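Local structure of putative fimbrium tip subunit Fim1C (Bacteroides ovatus, 4EPS) at residues V162-T174 with E183-F196. The protein probably forms part of the tip of a fimbrium, one of the cell-surface filaments that mediate adhesion and biofilm formation. Numbering follows the deposited sequence.
Sequences VVVKLPSTRYIFT and EETPYVAMSVDVAF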
loop_
_atom_site.group_PDB
_atom_site.type_symbol
_atom_site.label_atom_id
_atom_site.label_comp_id
_atom_site.label_asym_id
_atom_site.label_seq_id
_atom_site.Cartn_x
_atom_site.Cartn_y
_atom_site.Cartn_z
ATOM N N VAL A 162 17.063 34.717 1.050
ATOM C CA VAL A 162 16.954 33.607 0.109
ATOM C C VAL A 162 16.490 32.395 0.934
ATOM O O VAL A 162 17.100 32.086 1.963
ATOM C CB VAL A 162 18.293 33.320 -0.651
ATOM C CG1 VAL A 162 18.311 31.912 -1.295
ATOM C CG2 VAL A 162 18.562 34.379 -1.712
ATOM N N VAL A 163 15.464 31.688 0.467
ATOM C CA VAL A 163 15.012 30.442 1.113
ATOM C C VAL A 163 15.106 29.343 0.046
ATOM O O VAL A 163 14.585 29.549 -1.054
ATOM C CB VAL A 163 13.588 30.533 1.732
ATOM C CG1 VAL A 163 13.186 29.185 2.360
ATOM C CG2 VAL A 163 13.526 31.657 2.789
ATOM N N VAL A 164 15.800 28.222 0.345
ATOM C CA VAL A 164 15.939 27.119 -0.612
ATOM C C VAL A 164 15.266 25.872 -0.028
ATOM O O VAL A 164 15.605 25.451 1.074
ATOM C CB VAL A 164 17.412 26.808 -1.022
ATOM C CG1 VAL A 164 17.456 25.757 -2.141
ATOM C CG2 VAL A 164 18.175 28.071 -1.421
ATOM N N LYS A 165 14.350 25.267 -0.798
ATOM C CA LYS A 165 13.691 24.012 -0.430
ATOM C C LYS A 165 14.133 22.929 -1.419
ATOM O O LYS A 165 13.660 22.901 -2.559
ATOM C CB LYS A 165 12.150 24.187 -0.438
ATOM C CG LYS A 165 11.386 22.954 0.060
ATOM C CD LYS A 165 11.547 22.789 1.550
ATOM C CE LYS A 165 10.657 21.694 2.077
ATOM N NZ LYS A 165 11.032 21.385 3.469
ATOM N N LEU A 166 15.049 22.043 -0.992
ATOM C CA LEU A 166 15.505 20.969 -1.870
ATOM C C LEU A 166 14.454 19.818 -1.888
ATOM O O LEU A 166 13.605 19.760 -0.999
ATOM C CB LEU A 166 16.885 20.452 -1.438
ATOM C CG LEU A 166 18.048 21.478 -1.511
ATOM C CD1 LEU A 166 19.332 20.829 -0.985
ATOM C CD2 LEU A 166 18.226 22.029 -2.928
ATOM N N PRO A 167 14.468 18.921 -2.889
ATOM C CA PRO A 167 13.495 17.819 -2.868
ATOM C C PRO A 167 13.719 16.891 -1.665
ATOM O O PRO A 167 14.846 16.685 -1.208
ATOM C CB PRO A 167 13.754 17.066 -4.181
ATOM C CG PRO A 167 15.086 17.480 -4.631
ATOM C CD PRO A 167 15.365 18.838 -4.075
ATOM N N SER A 168 12.621 16.412 -1.089
ATOM C CA SER A 168 12.663 15.464 0.026
ATOM C C SER A 168 11.473 14.528 -0.116
ATOM O O SER A 168 10.498 14.877 -0.783
ATOM C CB SER A 168 12.681 16.164 1.382
ATOM O OG SER A 168 11.528 16.961 1.614
ATOM N N THR A 169 11.569 13.326 0.454
ATOM C CA THR A 169 10.489 12.352 0.310
ATOM C C THR A 169 10.152 11.696 1.634
ATOM O O THR A 169 10.984 11.009 2.215
ATOM C CB THR A 169 10.868 11.268 -0.713
ATOM O OG1 THR A 169 11.210 11.888 -1.937
ATOM C CG2 THR A 169 9.702 10.239 -0.957
ATOM N N ARG A 170 8.933 11.901 2.102
ATOM C CA ARG A 170 8.489 11.176 3.278
ATOM C C ARG A 170 8.089 9.761 2.826
ATOM O O ARG A 170 7.375 9.608 1.833
ATOM C CB ARG A 170 7.319 11.886 3.967
ATOM C CG ARG A 170 6.678 11.005 5.036
ATOM C CD ARG A 170 5.422 11.589 5.581
ATOM N NE ARG A 170 4.968 10.810 6.735
ATOM C CZ ARG A 170 3.827 11.040 7.371
ATOM N NH1 ARG A 170 3.007 11.997 6.952
ATOM N NH2 ARG A 170 3.483 10.300 8.417
ATOM N N TYR A 171 8.571 8.740 3.536
ATOM C CA TYR A 171 8.157 7.361 3.294
ATOM C C TYR A 171 7.191 6.948 4.377
ATOM O O TYR A 171 7.512 7.045 5.558
ATOM C CB TYR A 171 9.357 6.385 3.287
ATOM C CG TYR A 171 10.156 6.413 2.013
ATOM C CD1 TYR A 171 11.065 7.438 1.759
ATOM C CD2 TYR A 171 9.994 5.427 1.043
ATOM C CE1 TYR A 171 11.778 7.493 0.566
ATOM C CE2 TYR A 171 10.713 5.466 -0.153
ATOM C CZ TYR A 171 11.615 6.498 -0.376
ATOM O OH TYR A 171 12.330 6.588 -1.540
ATOM N N ILE A 172 6.003 6.527 3.988
ATOM C CA ILE A 172 5.059 5.909 4.926
ATOM C C ILE A 172 5.293 4.402 4.715
ATOM O O ILE A 172 4.835 3.841 3.722
ATOM C CB ILE A 172 3.600 6.358 4.687
ATOM C CG1 ILE A 172 3.449 7.900 4.929
ATOM C CG2 ILE A 172 2.611 5.544 5.553
ATOM C CD1 ILE A 172 2.278 8.554 4.155
ATOM N N PHE A 173 6.063 3.783 5.602
ATOM C CA PHE A 173 6.357 2.352 5.479
ATOM C C PHE A 173 5.179 1.541 5.957
ATOM O O PHE A 173 4.600 1.840 7.014
ATOM C CB PHE A 173 7.612 1.986 6.265
ATOM C CG PHE A 173 8.867 2.577 5.668
ATOM C CD1 PHE A 173 9.201 2.342 4.340
ATOM C CD2 PHE A 173 9.724 3.353 6.444
ATOM C CE1 PHE A 173 10.373 2.869 3.799
ATOM C CE2 PHE A 173 10.918 3.848 5.911
ATOM C CZ PHE A 173 11.234 3.599 4.601
ATOM N N THR A 174 4.788 0.537 5.146
ATOM C CA THR A 174 3.634 -0.302 5.443
ATOM C C THR A 174 3.984 -1.782 5.395
ATOM O O THR A 174 5.059 -2.154 4.944
ATOM C CB THR A 174 2.498 -0.046 4.418
ATOM O OG1 THR A 174 2.888 -0.592 3.149
ATOM C CG2 THR A 174 2.082 1.435 4.313
ATOM N N GLU A 183 5.150 4.818 14.208
ATOM C CA GLU A 183 6.382 5.603 14.254
ATOM C C GLU A 183 6.179 6.828 15.150
ATOM O O GLU A 183 5.040 7.172 15.448
ATOM C CB GLU A 183 6.894 5.987 12.859
ATOM C CG GLU A 183 6.061 7.017 12.135
ATOM C CD GLU A 183 6.439 7.249 10.690
ATOM O OE1 GLU A 183 7.438 6.664 10.203
ATOM O OE2 GLU A 183 5.690 7.995 10.026
ATOM N N GLU A 184 7.282 7.472 15.548
ATOM C CA GLU A 184 7.245 8.646 16.424
ATOM C C GLU A 184 7.113 9.942 15.635
ATOM O O GLU A 184 6.434 10.871 16.089
ATOM C CB GLU A 184 8.507 8.697 17.297
ATOM C CG GLU A 184 8.606 7.555 18.293
ATOM C CD GLU A 184 7.485 7.445 19.313
ATOM O OE1 GLU A 184 7.141 8.471 19.944
ATOM O OE2 GLU A 184 6.965 6.320 19.494
ATOM N N THR A 185 7.738 10.015 14.457
ATOM C CA THR A 185 7.722 11.216 13.625
ATOM C C THR A 185 7.859 10.802 12.159
ATOM O O THR A 185 8.323 9.682 11.914
ATOM C CB THR A 185 8.903 12.142 14.109
ATOM O OG1 THR A 185 8.710 13.484 13.672
ATOM C CG2 THR A 185 10.266 11.662 13.669
ATOM N N PRO A 186 7.529 11.665 11.167
ATOM C CA PRO A 186 7.681 11.238 9.769
ATOM C C PRO A 186 9.111 10.831 9.414
ATOM O O PRO A 186 10.095 11.403 9.908
ATOM C CB PRO A 186 7.250 12.479 8.969
ATOM C CG PRO A 186 6.263 13.162 9.871
ATOM C CD PRO A 186 6.892 13.002 11.241
ATOM N N TYR A 187 9.210 9.782 8.604
ATOM C CA TYR A 187 10.487 9.299 8.075
ATOM C C TYR A 187 10.702 10.041 6.783
ATOM O O TYR A 187 9.897 9.877 5.879
ATOM C CB TYR A 187 10.421 7.771 7.838
ATOM C CG TYR A 187 11.709 7.228 7.263
ATOM C CD1 TYR A 187 11.957 7.269 5.889
ATOM C CD2 TYR A 187 12.693 6.691 8.094
ATOM C CE1 TYR A 187 13.143 6.770 5.355
ATOM C CE2 TYR A 187 13.892 6.203 7.572
ATOM C CZ TYR A 187 14.111 6.246 6.204
ATOM O OH TYR A 187 15.288 5.770 5.702
ATOM N N VAL A 188 11.781 10.840 6.668
ATOM C CA VAL A 188 11.976 11.657 5.467
ATOM C C VAL A 188 13.365 11.491 4.890
ATOM O O VAL A 188 14.355 11.736 5.572
ATOM C CB VAL A 188 11.684 13.180 5.746
ATOM C CG1 VAL A 188 11.790 14.004 4.459
ATOM C CG2 VAL A 188 10.310 13.381 6.398
ATOM N N ALA A 189 13.424 11.118 3.622
ATOM C CA ALA A 189 14.672 11.025 2.853
ATOM C C ALA A 189 15.009 12.450 2.380
ATOM O O ALA A 189 14.176 13.077 1.740
ATOM C CB ALA A 189 14.479 10.098 1.656
HETATM N N MSE A 190 16.173 12.966 2.735
HETATM C CA MSE A 190 16.566 14.348 2.392
HETATM C C MSE A 190 17.836 14.358 1.580
HETATM O O MSE A 190 18.658 13.448 1.698
HETATM C CB MSE A 190 16.748 15.149 3.683
HETATM C CG MSE A 190 15.426 15.410 4.383
HETATM SE SE MSE A 190 15.671 16.141 6.113
HETATM C CE MSE A 190 16.149 14.436 7.179
ATOM N N SER A 191 18.008 15.398 0.767
ATOM C CA SER A 191 19.137 15.534 -0.146
ATOM C C SER A 191 20.479 15.428 0.567
ATOM O O SER A 191 20.644 15.947 1.675
ATOM C CB SER A 191 19.065 16.871 -0.897
ATOM O OG SER A 191 17.937 16.879 -1.760
ATOM N N VAL A 192 21.440 14.796 -0.114
ATOM C CA VAL A 192 22.797 14.623 0.391
ATOM C C VAL A 192 23.793 15.334 -0.519
ATOM O O VAL A 192 23.443 15.793 -1.627
ATOM C CB VAL A 192 23.178 13.118 0.610
ATOM C CG1 VAL A 192 22.409 12.538 1.785
ATOM C CG2 VAL A 192 22.961 12.288 -0.654
ATOM N N ASP A 193 25.045 15.418 -0.034
ATOM C CA ASP A 193 26.181 16.056 -0.722
ATOM C C ASP A 193 25.767 17.457 -1.159
ATOM O O ASP A 193 25.877 17.803 -2.340
ATOM C CB ASP A 193 26.627 15.198 -1.921
ATOM C CG ASP A 193 27.070 13.801 -1.527
ATOM O OD1 ASP A 193 27.812 13.675 -0.531
ATOM O OD2 ASP A 193 26.675 12.836 -2.222
ATOM N N VAL A 194 25.165 18.197 -0.224
ATOM C CA VAL A 194 24.625 19.538 -0.508
ATOM C C VAL A 194 25.715 20.594 -0.373
ATOM O O VAL A 194 26.345 20.709 0.677
ATOM C CB VAL A 194 23.392 19.887 0.388
ATOM C CG1 VAL A 194 22.900 21.322 0.126
ATOM C CG2 VAL A 194 22.262 18.892 0.158
ATOM N N ALA A 195 25.863 21.417 -1.406
ATOM C CA ALA A 195 26.794 22.539 -1.361
ATOM C C ALA A 195 26.223 23.655 -2.177
ATOM O O ALA A 195 25.675 23.417 -3.259
ATOM C CB ALA A 195 28.174 22.142 -1.898
ATOM N N PHE A 196 26.361 24.874 -1.666
ATOM C CA PHE A 196 25.948 26.073 -2.391
ATOM C C PHE A 196 27.162 26.940 -2.709
ATOM O O PHE A 196 28.072 27.055 -1.882
ATOM C CB PHE A 196 24.913 26.877 -1.589
ATOM C CG PHE A 196 23.613 26.156 -1.350
ATOM C CD1 PHE A 196 22.602 26.183 -2.302
ATOM C CD2 PHE A 196 23.395 25.462 -0.160
ATOM C CE1 PHE A 196 21.391 25.521 -2.074
ATOM C CE2 PHE A 196 22.176 24.809 0.073
ATOM C CZ PHE A 196 21.196 24.828 -0.893
HETATM O O HOH W 1 16.183 17.522 0.950
HETATM O O HOH W 2 6.766 8.680 7.629
HETATM O O HOH W 3 7.146 5.107 7.861
#
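F173 points its edge at the face of Y187, with CE2 over the ring centre, centroids 4.9 Å apart and planes at 58°: a T-shaped pair on one face of antiparallel strands 168-174 and 187-190, within the fimbrillin-like region. CG of Y187 lies anti to the backbone N (chi1 179°), which carries CD1 to Y171 CB; the edge of the Y171 ring takes the A189 methyl at CE1. The Y187 hydroxyl bonds to G278 and Y274, and H333 makes edge-to-face contacts with Y187 and F173. Replacing Y187 by alanine is likely to leave the F173 edge without its aromatic face and G278 O without its hydroxyl partner.

The segments draw apart on the N-terminal side of P167 (V164 and F196 CA atoms 10.2 Å apart), yet L166 CD1 meets V194 CG2 tip to tip at 3.7 Å, and V164 CG1 approaches the F196 ring.

The pairing rests on reciprocal bonds between T169 and A189 (T169 N to A189 O 2.9 Å, A189 N to T169 O 2.8 Å), followed by Y171 N to Y187 O. S191 OG donates to P167 O in the carbonyl plane, and water 1 links that oxygen to S191 N.

The R170 guanidinium has P186 over one face and I172 over the opposite one. E183 OE2 lies at its edge, planes 22° apart, but the salt bridge is long (NH2 to OE2 3.6 Å); OE1 is hydrogen-bonded to H333 NE2. Water 2 bridges the two groups, accepting from R170 NE and Y187 N while donating to Y171 O and, at 2.7 Å, to E183 OE2.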